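Local coordinates for prolyl 4-hydroxylase alpha subunit Fe(2+) 2OG dioxygenase domain-containing protein (Burkholderia ambifaria, PDB 3W20) that probably oxidises N-substituted L-amino acids as a 2-oxoglutarate-dependent dioxygenase with a metal site set in a double-stranded beta-helix fold, at residues 19-24 against 36-41; 81-86 against 161-166; 194-199 against 220-225. All blocks are in the same frame, centred on the assembly; numbering follows the deposited sequence.

Contact 1: residues 19-24 against 36-41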
ATOM      1  N   GLU A  19      -1.148  -3.569  41.818  1.00 27.96           N
ATOM      2  CA  GLU A  19       0.235  -4.092  41.838  1.00 32.29           C
ATOM      3  C   GLU A  19       1.135  -3.074  41.169  1.00 30.88           C
ATOM      4  O   GLU A  19       0.679  -2.253  40.430  1.00 32.36           O
ATOM      5  CB  GLU A  19       0.328  -5.418  41.062  1.00 34.66           C
ATOM      6  CG  GLU A  19      -0.148  -6.625  41.868  1.00 49.46           C
ATOM      7  CD  GLU A  19      -0.727  -7.729  40.999  1.00 52.97           C
ATOM      8  OE1 GLU A  19      -1.828  -8.253  41.326  1.00 63.37           O
ATOM      9  OE2 GLU A  19      -0.079  -8.062  39.984  1.00 55.28           O
ATOM     10  N   HIS A  20       2.422  -3.150  41.435  1.00 29.13           N
ATOM     11  CA  HIS A  20       3.398  -2.428  40.665  1.00 26.06           C
ATOM     12  C   HIS A  20       3.973  -3.399  39.632  1.00 25.77           C
ATOM     13  O   HIS A  20       4.485  -4.469  39.986  1.00 29.91           O
ATOM     14  CB  HIS A  20       4.477  -1.902  41.605  1.00 29.91           C
ATOM     15  CG  HIS A  20       4.187  -0.513  42.134  1.00 37.02           C
ATOM     16  ND1 HIS A  20       3.203  -0.271  43.031  1.00 40.06           N
ATOM     17  CD2 HIS A  20       4.756   0.732  41.820  1.00 38.67           C
ATOM     18  CE1 HIS A  20       3.137   1.055  43.288  1.00 39.53           C
ATOM     19  NE2 HIS A  20       4.100   1.670  42.549  1.00 46.42           N
HETATM   20  N   MSE A  21       3.886  -3.074  38.338  1.00 24.24           N
HETATM   21  CA  MSE A  21       4.281  -4.057  37.319  1.00 24.05           C
HETATM   22  C   MSE A  21       5.056  -3.402  36.251  1.00 21.97           C
HETATM   23  O   MSE A  21       4.865  -2.197  35.978  1.00 25.67           O
HETATM   24  CB  MSE A  21       3.120  -4.677  36.490  1.00 25.53           C
HETATM   25  CG  MSE A  21       1.899  -4.705  37.340  1.00 27.94           C
HETATM   26 SE   MSE A  21       0.545  -5.647  36.278  1.00 30.74          SE
HETATM   27  CE  MSE A  21       1.391  -7.353  35.987  1.00 25.41           C
ATOM     28  N   THR A  22       5.882  -4.178  35.568  1.00 20.91           N
ATOM     29  CA  THR A  22       6.502  -3.656  34.335  1.00 19.44           C
ATOM     30  C   THR A  22       5.477  -3.698  33.227  1.00 18.78           C
ATOM     31  O   THR A  22       4.462  -4.433  33.318  1.00 17.79           O
ATOM     32  CB  THR A  22       7.692  -4.498  33.863  1.00 18.28           C
ATOM     33  OG1 THR A  22       7.284  -5.864  33.630  1.00 19.23           O
ATOM     34  CG2 THR A  22       8.798  -4.503  34.901  1.00 18.84           C
ATOM     35  N   ILE A  23       5.728  -2.923  32.158  1.00 19.07           N
ATOM     36  CA  ILE A  23       4.918  -3.085  30.933  1.00 19.36           C
ATOM     37  C   ILE A  23       4.926  -4.539  30.414  1.00 17.38           C
ATOM     38  O   ILE A  23       3.872  -5.067  30.056  1.00 15.63           O
ATOM     39  CB  ILE A  23       5.472  -2.157  29.782  1.00 20.13           C
ATOM     40  CG1 ILE A  23       5.486  -0.721  30.297  1.00 27.25           C
ATOM     41  CG2 ILE A  23       4.688  -2.391  28.459  1.00 18.16           C
ATOM     42  CD1 ILE A  23       4.306   0.117  29.916  1.00 25.49           C
ATOM     43  N   ALA A  24       6.103  -5.193  30.353  1.00 17.78           N
ATOM     44  CA  ALA A  24       6.151  -6.564  29.814  1.00 17.49           C
ATOM     45  C   ALA A  24       5.336  -7.483  30.701  1.00 17.46           C
ATOM     46  O   ALA A  24       4.671  -8.385  30.155  1.00 19.04           O
ATOM     47  CB  ALA A  24       7.586  -7.108  29.711  1.00 18.41           C
ATOM     48  N   ASP A  36      -8.585  -8.893  31.944  1.00 14.72           N
ATOM     49  CA  ASP A  36      -9.259  -8.366  30.802  1.00 15.35           C
ATOM     50  C   ASP A  36      -8.757  -6.946  30.449  1.00 14.36           C
ATOM     51  O   ASP A  36      -8.743  -6.560  29.301  1.00 13.53           O
ATOM     52  CB  ASP A  36     -10.748  -8.427  31.099  1.00 14.45           C
ATOM     53  CG  ASP A  36     -11.193  -9.840  31.395  1.00 19.13           C
ATOM     54  OD1 ASP A  36     -10.963 -10.682  30.517  1.00 19.48           O
ATOM     55  OD2 ASP A  36     -11.596 -10.152  32.546  1.00 18.72           O
ATOM     56  N   ALA A  37      -8.421  -6.165  31.448  1.00 14.20           N
ATOM     57  CA  ALA A  37      -7.826  -4.845  31.257  1.00 14.11           C
ATOM     58  C   ALA A  37      -6.872  -4.531  32.363  1.00 14.52           C
ATOM     59  O   ALA A  37      -6.994  -5.026  33.496  1.00 17.83           O
ATOM     60  CB  ALA A  37      -8.901  -3.747  31.166  1.00 14.72           C
ATOM     61  N   ILE A  38      -5.900  -3.720  32.040  1.00 14.89           N
ATOM     62  CA  ILE A  38      -4.885  -3.227  33.003  1.00 13.52           C
ATOM     63  C   ILE A  38      -4.716  -1.744  32.742  1.00 15.19           C
ATOM     64  O   ILE A  38      -4.493  -1.276  31.581  1.00 15.50           O
ATOM     65  CB  ILE A  38      -3.557  -3.941  32.863  1.00 13.78           C
ATOM     66  CG1 ILE A  38      -3.766  -5.460  33.094  1.00 13.28           C
ATOM     67  CG2 ILE A  38      -2.565  -3.472  33.984  1.00 16.15           C
ATOM     68  CD1 ILE A  38      -2.439  -6.270  33.028  1.00 13.72           C
ATOM     69  N   VAL A  39      -4.801  -0.975  33.832  1.00 15.89           N
ATOM     70  CA  VAL A  39      -4.567   0.469  33.728  1.00 15.83           C
ATOM     71  C   VAL A  39      -3.327   0.863  34.522  1.00 15.36           C
ATOM     72  O   VAL A  39      -3.230   0.541  35.715  1.00 19.74           O
ATOM     73  CB  VAL A  39      -5.773   1.278  34.220  1.00 14.78           C
ATOM     74  CG1 VAL A  39      -5.415   2.771  34.091  1.00 17.50           C
ATOM     75  CG2 VAL A  39      -7.008   0.979  33.354  1.00 13.93           C
HETATM   76  N   MSE A  40      -2.354   1.532  33.890  1.00 16.46           N
HETATM   77  CA  MSE A  40      -1.040   1.768  34.510  1.00 16.03           C
HETATM   78  C   MSE A  40      -0.692   3.265  34.512  1.00 18.95           C
HETATM   79  O   MSE A  40      -0.967   3.976  33.577  1.00 18.62           O
HETATM   80  CB  MSE A  40       0.060   1.064  33.634  1.00 17.76           C
HETATM   81  CG  MSE A  40      -0.320  -0.395  33.362  1.00 18.54           C
HETATM   82 SE   MSE A  40       1.176  -1.248  32.367  1.00 21.74          SE
HETATM   83  CE  MSE A  40       2.541  -1.092  33.746  1.00 17.75           C
ATOM     84  N   ASP A  41      -0.082   3.741  35.603  1.00 18.80           N
ATOM     85  CA  ASP A  41       0.302   5.138  35.743  1.00 21.60           C
ATOM     86  C   ASP A  41       1.697   5.294  35.173  1.00 20.91           C
ATOM     87  O   ASP A  41       2.685   4.976  35.795  1.00 23.64           O
ATOM     88  CB  ASP A  41       0.306   5.528  37.226  1.00 23.59           C
ATOM     89  CG  ASP A  41      -1.060   5.550  37.830  1.00 27.83           C
ATOM     90  OD1 ASP A  41      -2.059   5.197  37.176  1.00 24.82           O
ATOM     91  OD2 ASP A  41      -1.166   5.938  39.003  1.00 25.32           O
TER
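M21 and M40 face each other where strand 19-22 runs almost perpendicular to strand 37-41, the two short axes making an angle of 87° and coming no closer than 8.8 Å. At that spacing the backbones do not pair, and side chains have to bridge the gap. Both of these residues are selenomethionines, and M40 does most of the work. Its chain leaves the backbone with CG beside the N, stays extended through chi2 (-176°), and then turns at chi3 (64°), which swings the terminal methyl sharply off the line of the chain. CE thereby comes to rest against the peptides of M21 to I23, 3.4 Å from the carbonyl O of M21 and 4.0 Å from the backbone N of I23. The selenium, one atom back, meets the tip of I23, with M40 SE 4.2 Å from I23 CD1. A second, looser touch lies alongside: M21 SE approaches the CG2 branch of I38 at 4.4 Å, so each selenium has an isoleucine methyl as its neighbour.

The CB of T22 points away from strand 37-41, and its OG1 caps the backbone N of A25 from the N-cap position. The helix that follows, 23-31, covers the contact through A26, which M21, I38 and M40 all touch. From strand 236-241, which pairs with 37-41, L237 touches I23 and L239 touches M40.

Strands 17-22 and 37-41 are both antiparallel to strand 4-10 and so run the same way on its two sides, the near-perpendicular axes reflecting local twist of the short segments. With helix 23-31 between them they form a beta-alpha-beta crossover with one strand in between, and the pairing of 37-41 with 236-241 continues these N-terminal strands into the mixed sheet of this dioxygenase.

Contact 2: residues 81-86 against 161-166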
ATOM      1  N   LEU A  81      -9.678   0.828   7.145  1.00 17.59           N
ATOM      2  CA  LEU A  81      -9.425   0.008   5.972  1.00 17.30           C
ATOM      3  C   LEU A  81     -10.370  -1.180   5.923  1.00 17.22           C
ATOM      4  O   LEU A  81     -10.814  -1.577   4.850  1.00 18.64           O
ATOM      5  CB  LEU A  81      -7.953  -0.419   5.919  1.00 17.33           C
ATOM      6  CG  LEU A  81      -7.481  -1.339   4.769  1.00 16.66           C
ATOM      7  CD1 LEU A  81      -7.753  -0.691   3.408  1.00 18.69           C
ATOM      8  CD2 LEU A  81      -6.022  -1.681   4.924  1.00 19.23           C
ATOM      9  N   GLN A  82     -10.661  -1.775   7.086  1.00 16.43           N
ATOM     10  CA  GLN A  82     -11.541  -2.926   7.161  1.00 15.64           C
ATOM     11  C   GLN A  82     -12.960  -2.632   6.718  1.00 14.50           C
ATOM     12  O   GLN A  82     -13.638  -3.580   6.366  1.00 18.08           O
ATOM     13  CB  GLN A  82     -11.637  -3.435   8.612  1.00 15.99           C
ATOM     14  CG  GLN A  82     -10.423  -4.207   9.025  1.00 14.72           C
ATOM     15  CD  GLN A  82     -10.486  -4.682  10.494  1.00 15.18           C
ATOM     16  OE1 GLN A  82     -11.111  -4.071  11.314  1.00 15.45           O
ATOM     17  NE2 GLN A  82      -9.733  -5.753  10.802  1.00 15.10           N
ATOM     18  N   ARG A  83     -13.409  -1.381   6.754  1.00 16.72           N
ATOM     19  CA  ARG A  83     -14.764  -1.068   6.326  1.00 18.04           C
ATOM     20  C   ARG A  83     -14.951  -1.130   4.820  1.00 19.01           C
ATOM     21  O   ARG A  83     -16.091  -1.257   4.301  1.00 19.40           O
ATOM     22  CB  ARG A  83     -15.228   0.237   6.964  1.00 23.71           C
ATOM     23  CG  ARG A  83     -15.473  -0.004   8.434  1.00 30.15           C
ATOM     24  CD  ARG A  83     -16.402   1.038   9.043  1.00 38.46           C
ATOM     25  NE  ARG A  83     -15.572   2.125   9.543  1.00 44.81           N
ATOM     26  CZ  ARG A  83     -14.990   2.149  10.744  1.00 45.48           C
ATOM     27  NH1 ARG A  83     -15.154   1.134  11.612  1.00 50.37           N
ATOM     28  NH2 ARG A  83     -14.237   3.195  11.067  1.00 45.91           N
ATOM     29  N   GLU A  84     -13.863  -1.028   4.067  1.00 17.57           N
ATOM     30  CA  GLU A  84     -13.997  -0.938   2.619  1.00 18.05           C
ATOM     31  C   GLU A  84     -14.140  -2.317   1.931  1.00 17.50           C
ATOM     32  O   GLU A  84     -13.605  -3.335   2.409  1.00 18.90           O
ATOM     33  CB  GLU A  84     -12.749  -0.226   2.048  1.00 19.88           C
ATOM     34  CG  GLU A  84     -12.482   1.152   2.626  1.00 19.45           C
ATOM     35  CD  GLU A  84     -13.522   2.175   2.241  1.00 22.98           C
ATOM     36  OE1 GLU A  84     -14.226   2.013   1.208  1.00 23.41           O
ATOM     37  OE2 GLU A  84     -13.674   3.114   3.002  1.00 27.14           O
ATOM     38  N   GLN A  85     -14.763  -2.356   0.731  1.00 16.66           N
ATOM     39  CA  GLN A  85     -14.955  -3.589   0.035  1.00 18.53           C
ATOM     40  C   GLN A  85     -14.567  -3.473  -1.431  1.00 17.11           C
ATOM     41  O   GLN A  85     -14.622  -2.325  -2.039  1.00 19.02           O
ATOM     42  CB  GLN A  85     -16.423  -4.041   0.105  1.00 21.01           C
ATOM     43  CG  GLN A  85     -16.983  -3.992   1.512  1.00 24.19           C
ATOM     44  CD  GLN A  85     -18.181  -4.908   1.594  1.00 30.84           C
ATOM     45  OE1 GLN A  85     -19.291  -4.449   1.698  1.00 33.33           O
ATOM     46  NE2 GLN A  85     -17.945  -6.213   1.509  1.00 33.90           N
ATOM     47  N   GLY A  86     -14.148  -4.600  -1.966  1.00 17.49           N
ATOM     48  CA  GLY A  86     -13.905  -4.750  -3.424  1.00 19.03           C
ATOM     49  C   GLY A  86     -12.842  -3.766  -3.940  1.00 19.35           C
ATOM     50  O   GLY A  86     -11.803  -3.625  -3.338  1.00 16.66           O
ATOM     51  N   TYR A 161     -11.119  -8.880  11.090  1.00 13.18           N
ATOM     52  CA  TYR A 161     -12.492  -8.489  10.849  1.00 13.44           C
ATOM     53  C   TYR A 161     -12.708  -7.484   9.689  1.00 14.77           C
ATOM     54  O   TYR A 161     -13.303  -6.461   9.856  1.00 14.95           O
ATOM     55  CB  TYR A 161     -13.139  -7.984  12.131  1.00 12.99           C
ATOM     56  CG  TYR A 161     -13.455  -9.039  13.154  1.00 13.58           C
ATOM     57  CD1 TYR A 161     -13.018 -10.356  13.011  1.00 13.87           C
ATOM     58  CD2 TYR A 161     -14.232  -8.742  14.228  1.00 14.32           C
ATOM     59  CE1 TYR A 161     -13.296 -11.308  13.951  1.00 13.73           C
ATOM     60  CE2 TYR A 161     -14.544  -9.680  15.175  1.00 16.54           C
ATOM     61  CZ  TYR A 161     -14.088 -10.967  15.039  1.00 16.90           C
ATOM     62  OH  TYR A 161     -14.425 -11.843  16.001  1.00 17.92           O
ATOM     63  N   GLY A 162     -12.246  -7.842   8.517  1.00 14.10           N
ATOM     64  CA  GLY A 162     -12.626  -7.082   7.293  1.00 14.77           C
ATOM     65  C   GLY A 162     -14.101  -7.288   6.972  1.00 15.42           C
ATOM     66  O   GLY A 162     -14.656  -8.421   7.092  1.00 16.17           O
ATOM     67  N   ARG A 163     -14.746  -6.219   6.558  1.00 16.91           N
ATOM     68  CA  ARG A 163     -16.127  -6.380   6.103  1.00 17.74           C
ATOM     69  C   ARG A 163     -16.226  -7.243   4.864  1.00 17.62           C
ATOM     70  O   ARG A 163     -17.202  -7.969   4.688  1.00 18.82           O
ATOM     71  CB  ARG A 163     -16.753  -5.015   5.873  1.00 20.56           C
ATOM     72  CG  ARG A 163     -18.195  -5.078   5.437  1.00 22.13           C
ATOM     73  CD  ARG A 163     -18.717  -3.644   5.474  1.00 23.22           C
ATOM     74  NE  ARG A 163     -19.019  -3.167   6.814  1.00 21.29           N
ATOM     75  CZ  ARG A 163     -18.919  -1.894   7.230  1.00 25.55           C
ATOM     76  NH1 ARG A 163     -18.570  -0.877   6.430  1.00 21.57           N
ATOM     77  NH2 ARG A 163     -19.276  -1.612   8.463  1.00 24.93           N
ATOM     78  N   ASP A 164     -15.269  -7.113   3.959  1.00 16.95           N
ATOM     79  CA  ASP A 164     -15.272  -7.934   2.738  1.00 18.66           C
ATOM     80  C   ASP A 164     -14.590  -9.232   3.043  1.00 20.56           C
ATOM     81  O   ASP A 164     -13.378  -9.293   2.961  1.00 19.30           O
ATOM     82  CB  ASP A 164     -14.549  -7.147   1.622  1.00 22.86           C
ATOM     83  CG  ASP A 164     -14.580  -7.862   0.275  1.00 20.98           C
ATOM     84  OD1 ASP A 164     -14.686  -9.127   0.261  1.00 20.79           O
ATOM     85  OD2 ASP A 164     -14.388  -7.162  -0.757  1.00 20.64           O
ATOM     86  N   THR A 165     -15.369 -10.278   3.400  1.00 19.45           N
ATOM     87  CA  THR A 165     -14.772 -11.489   3.947  1.00 24.72           C
ATOM     88  C   THR A 165     -13.838 -12.128   2.964  1.00 20.49           C
ATOM     89  O   THR A 165     -12.777 -12.676   3.335  1.00 21.82           O
ATOM     90  CB  THR A 165     -15.872 -12.539   4.289  1.00 25.02           C
ATOM     91  OG1 THR A 165     -16.886 -11.822   5.005  1.00 31.50           O
ATOM     92  CG2 THR A 165     -15.251 -13.625   5.164  1.00 28.84           C
ATOM     93  N   VAL A 166     -14.212 -12.116   1.685  1.00 18.27           N
ATOM     94  CA  VAL A 166     -13.433 -12.866   0.711  1.00 18.02           C
ATOM     95  C   VAL A 166     -12.092 -12.190   0.407  1.00 17.65           C
ATOM     96  O   VAL A 166     -11.055 -12.854   0.332  1.00 17.97           O
ATOM     97  CB  VAL A 166     -14.227 -12.982  -0.596  1.00 21.25           C
ATOM     98  CG1 VAL A 166     -13.392 -13.605  -1.695  1.00 22.98           C
ATOM     99  CG2 VAL A 166     -15.441 -13.862  -0.318  1.00 23.67           C
TER
HETATM  100  O   HOH W   1     -12.921  -5.352   4.112  1.00 18.33           O
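Q82 and R163 meet through a straight backbone bond where the end of helix 78-83 lies beside the loop that follows the zinc-binding His-X-Asp motif, H155 and D157, of this double-stranded beta-helix dioxygenase. The bond runs from R163 N to Q82 O at 2.9 Å, with an N-H...O angle of 172°.

The inner part is packed closely. The side chain of Q82 is laid against the backbone of Y161 and G162, its amide carbon CD 3.4 Å from Y161 O, while NE2 donates to the carbonyl of D158, next to the metal ligand D157. This is consistent with a second-shell place for Q82, whose side chain is about 6 Å from that of D157. One water fills in beside this point with three bonds: it donates to Q82 O and, at 2.7 Å, to E84 O, and accepts from D164 N. Q82 O is thus gripped twice, by R163 N and by the water, which also links E84 O to D164 N.

The outer side, by contrast, is loose and largely solvent-facing. R163 stretches across R83 and Q85, and its NH1 reaches R83 O in only a weak bond of 3.3 Å; the firmer partner of its guanidinium is D207, through NE. Nearer the backbone, R163 CG rests 3.8 Å from Q85 CD, with the two side chains at about a right angle. The guanidinium planes of R83 and R163 are 44° apart, and R83 CB lies 3.6 Å from R163 NH1.

The second tight point is at G86. D164, its CG anti to the backbone N (chi1 -176°), offers the anti lone pair of OD2 to G86 N at 2.8 Å, and the same oxygen also accepts from ND2 of N167.

Contact 3: residues 194-199 against 220-225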
ATOM      1  N   VAL A 194     -16.309   1.733  28.385  1.00 16.92           N
ATOM      2  CA  VAL A 194     -17.037   0.600  28.925  1.00 16.71           C
ATOM      3  C   VAL A 194     -16.577  -0.645  28.089  1.00 16.65           C
ATOM      4  O   VAL A 194     -16.419  -0.565  26.868  1.00 15.69           O
ATOM      5  CB  VAL A 194     -18.537   0.791  28.790  1.00 19.12           C
ATOM      6  CG1 VAL A 194     -19.225  -0.438  29.304  1.00 20.42           C
ATOM      7  CG2 VAL A 194     -18.906   2.016  29.640  1.00 22.73           C
HETATM    8  N   MSE A 195     -16.374  -1.774  28.765  1.00 14.99           N
HETATM    9  CA  MSE A 195     -15.922  -2.993  28.082  1.00 12.87           C
HETATM   10  C   MSE A 195     -16.872  -4.115  28.566  1.00 15.31           C
HETATM   11  O   MSE A 195     -17.019  -4.335  29.813  1.00 15.74           O
HETATM   12  CB  MSE A 195     -14.409  -3.244  28.447  1.00 14.87           C
HETATM   13  CG  MSE A 195     -14.124  -4.594  27.852  1.00 16.12           C
HETATM   14 SE   MSE A 195     -12.148  -4.885  28.168  1.00 29.25          SE
HETATM   15  CE  MSE A 195     -11.977  -5.275  29.944  1.00 21.02           C
ATOM     16  N   TRP A 196     -17.564  -4.808  27.609  1.00 13.21           N
ATOM     17  CA  TRP A 196     -18.390  -5.906  27.977  1.00 14.65           C
ATOM     18  C   TRP A 196     -17.777  -7.289  27.782  1.00 15.83           C
ATOM     19  O   TRP A 196     -16.884  -7.490  26.939  1.00 13.89           O
ATOM     20  CB  TRP A 196     -19.639  -5.887  27.120  1.00 15.84           C
ATOM     21  CG  TRP A 196     -20.556  -4.673  27.324  1.00 19.32           C
ATOM     22  CD1 TRP A 196     -21.704  -4.588  28.130  1.00 21.19           C
ATOM     23  CD2 TRP A 196     -20.451  -3.362  26.680  1.00 19.26           C
ATOM     24  NE1 TRP A 196     -22.286  -3.341  28.016  1.00 21.70           N
ATOM     25  CE2 TRP A 196     -21.614  -2.574  27.156  1.00 20.93           C
ATOM     26  CE3 TRP A 196     -19.646  -2.827  25.722  1.00 21.07           C
ATOM     27  CZ2 TRP A 196     -21.818  -1.261  26.741  1.00 21.78           C
ATOM     28  CZ3 TRP A 196     -19.850  -1.495  25.319  1.00 24.38           C
ATOM     29  CH2 TRP A 196     -20.947  -0.756  25.786  1.00 22.75           C
ATOM     30  N   ASP A 197     -18.285  -8.258  28.571  1.00 17.20           N
ATOM     31  CA  ASP A 197     -17.927  -9.670  28.413  1.00 17.04           C
ATOM     32  C   ASP A 197     -18.708 -10.303  27.274  1.00 16.78           C
ATOM     33  O   ASP A 197     -19.650 -11.161  27.416  1.00 16.84           O
ATOM     34  CB  ASP A 197     -18.060 -10.359  29.789  1.00 20.07           C
ATOM     35  CG  ASP A 197     -17.859 -11.835  29.718  1.00 24.52           C
ATOM     36  OD1 ASP A 197     -17.072 -12.279  28.867  1.00 22.55           O
ATOM     37  OD2 ASP A 197     -18.574 -12.536  30.469  1.00 28.22           O
ATOM     38  N   ASN A 198     -18.389  -9.805  26.080  1.00 17.32           N
ATOM     39  CA  ASN A 198     -19.083 -10.191  24.843  1.00 18.16           C
ATOM     40  C   ASN A 198     -18.081 -10.059  23.700  1.00 17.86           C
ATOM     41  O   ASN A 198     -17.452  -9.040  23.592  1.00 16.86           O
ATOM     42  CB  ASN A 198     -20.289  -9.284  24.585  1.00 19.72           C
ATOM     43  CG  ASN A 198     -21.026  -9.642  23.312  1.00 21.04           C
ATOM     44  OD1 ASN A 198     -20.550  -9.377  22.197  1.00 21.67           O
ATOM     45  ND2 ASN A 198     -22.213 -10.288  23.466  1.00 24.61           N
ATOM     46  N   ARG A 199     -17.892 -11.132  22.935  1.00 15.00           N
ATOM     47  CA  ARG A 199     -16.910 -11.078  21.784  1.00 15.51           C
ATOM     48  C   ARG A 199     -17.524 -11.430  20.479  1.00 15.83           C
ATOM     49  O   ARG A 199     -17.673 -12.623  20.122  1.00 18.85           O
ATOM     50  CB  ARG A 199     -15.717 -12.043  22.078  1.00 15.78           C
ATOM     51  CG  ARG A 199     -14.920 -11.807  23.312  1.00 19.46           C
ATOM     52  CD  ARG A 199     -13.750 -12.902  23.310  1.00 20.94           C
ATOM     53  NE  ARG A 199     -12.767 -12.191  23.983  1.00 23.72           N
ATOM     54  CZ  ARG A 199     -11.473 -12.261  23.829  1.00 17.91           C
ATOM     55  NH1 ARG A 199     -10.829 -13.113  23.026  1.00 16.92           N
ATOM     56  NH2 ARG A 199     -10.859 -11.442  24.563  1.00 15.66           N
ATOM     57  N   ALA A 220     -29.834  -5.917  22.806  1.00 50.64           N
ATOM     58  CA  ALA A 220     -30.426  -6.915  23.718  1.00 48.93           C
ATOM     59  C   ALA A 220     -29.463  -7.978  24.300  1.00 47.74           C
ATOM     60  O   ALA A 220     -29.623  -8.359  25.470  1.00 47.65           O
ATOM     61  CB  ALA A 220     -31.657  -7.567  23.080  1.00 46.05           C
ATOM     62  N   ALA A 221     -28.481  -8.448  23.511  1.00 39.22           N
ATOM     63  CA  ALA A 221     -27.494  -9.455  23.980  1.00 44.38           C
ATOM     64  C   ALA A 221     -26.588  -8.997  25.156  1.00 41.03           C
ATOM     65  O   ALA A 221     -26.063  -9.828  25.908  1.00 49.83           O
ATOM     66  CB  ALA A 221     -26.638  -9.974  22.823  1.00 40.00           C
ATOM     67  N   LEU A 222     -26.450  -7.682  25.287  1.00 36.88           N
ATOM     68  CA  LEU A 222     -25.602  -7.023  26.286  1.00 37.17           C
ATOM     69  C   LEU A 222     -26.246  -6.989  27.684  1.00 42.91           C
ATOM     70  O   LEU A 222     -25.545  -7.057  28.694  1.00 40.70           O
ATOM     71  CB  LEU A 222     -25.238  -5.605  25.830  1.00 31.12           C
ATOM     72  CG  LEU A 222     -24.265  -5.508  24.615  1.00 34.06           C
ATOM     73  CD1 LEU A 222     -23.932  -4.074  24.271  1.00 30.20           C
ATOM     74  CD2 LEU A 222     -22.987  -6.354  24.801  1.00 31.35           C
ATOM     75  N   GLU A 223     -27.575  -6.904  27.764  1.00 47.24           N
ATOM     76  CA  GLU A 223     -28.184  -6.861  29.099  1.00 47.79           C
ATOM     77  C   GLU A 223     -27.830  -8.107  29.910  1.00 45.47           C
ATOM     78  O   GLU A 223     -28.009  -8.125  31.108  1.00 48.08           O
ATOM     79  CB  GLU A 223     -29.700  -6.650  29.027  1.00 58.33           C
ATOM     80  CG  GLU A 223     -30.500  -7.896  28.683  1.00 57.86           C
ATOM     81  CD  GLU A 223     -31.901  -7.552  28.184  1.00 61.74           C
ATOM     82  OE1 GLU A 223     -32.850  -8.241  28.590  1.00 65.68           O
ATOM     83  OE2 GLU A 223     -32.064  -6.596  27.387  1.00 61.21           O
ATOM     84  N   ARG A 224     -27.302  -9.138  29.253  1.00 48.91           N
ATOM     85  CA  ARG A 224     -26.809 -10.334  29.958  1.00 50.73           C
ATOM     86  C   ARG A 224     -25.275 -10.290  30.246  1.00 46.27           C
ATOM     87  O   ARG A 224     -24.758 -11.130  30.984  1.00 48.79           O
ATOM     88  CB  ARG A 224     -27.209 -11.605  29.171  1.00 60.99           C
ATOM     89  CG  ARG A 224     -28.676 -11.604  28.700  1.00 69.35           C
ATOM     90  CD  ARG A 224     -29.206 -12.956  28.208  1.00 66.77           C
ATOM     91  NE  ARG A 224     -28.618 -13.431  26.945  1.00 70.45           N
ATOM     92  CZ  ARG A 224     -29.076 -13.175  25.710  1.00 69.27           C
ATOM     93  NH1 ARG A 224     -30.150 -12.417  25.509  1.00 69.95           N
ATOM     94  NH2 ARG A 224     -28.447 -13.677  24.657  1.00 62.97           N
ATOM     95  N   ALA A 225     -24.558  -9.293  29.712  1.00 35.02           N
ATOM     96  CA  ALA A 225     -23.082  -9.343  29.782  1.00 29.05           C
ATOM     97  C   ALA A 225     -22.523  -8.478  30.924  1.00 23.51           C
ATOM     98  O   ALA A 225     -22.869  -7.301  31.037  1.00 22.11           O
ATOM     99  CB  ALA A 225     -22.469  -8.929  28.454  1.00 29.20           C
TER
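L222 lies across the indole of W196 at about a right angle to that side chain, with both of its methyls over one face of the ring system. CD2 sits above the five-membered ring, 4.1 Å from its centroid and 21° off the normal, which is the geometry of a CH-pi contact. CD1 reaches further in, 4.0 Å from W196 CE2 and above the middle of the bicycle. V194 CG1 covers the opposite face nearer the rim, so the indole is sandwiched and its tilt limited from both faces.

The CB of W196 points toward 220-225; chi1 (-65°) puts CG beside the backbone N, and chi2 (-97°) turns the ring plane. At the ring's edge A225 O lies near the plane, 4.1 Å from W196 CD1. The side chains of N198 and L222 also cross at about a right angle, with N198 CB 4.0 Å from L222 CD2; that one methyl is therefore shared between an indole face and an asparagine stem. The methyl of A225 meets D197 O at 3.7 Å, where D197 forms the centre of an inverse gamma turn.

L245, which touches both W196 and L222, leads on to the zinc ligand H246, whose side chain is about 5 Å from the indole. Dispersion and CH-pi attraction probably dominate between the segments, while the directional tie lies next door, in the backbone bond of D197 with A226.

How the contacts relate
From the N terminus, contact 1 closes the first loop, a short one in which helix 23-31 joins two strands. Contact 2 follows much later, closing a long excursion that includes helices 87-107 and 111-120 and ends beyond the zinc-binding loop. Contact 3 comes last, bringing the chain back beside strand 193-196 after helix 203-216. The three loops run in series, neither nesting nor crossing. In space they are less separate: M195 CE packs against D36 O and A37 CB, linking contact 3 to contact 1. Contacts 2 and 3 have nearest atoms about 5 Å apart, without touching, yet helix 203-216, within the loop closed by contact 3, reaches contact 2. Contacts 1 and 2 occupy opposite sides of the chain's centre.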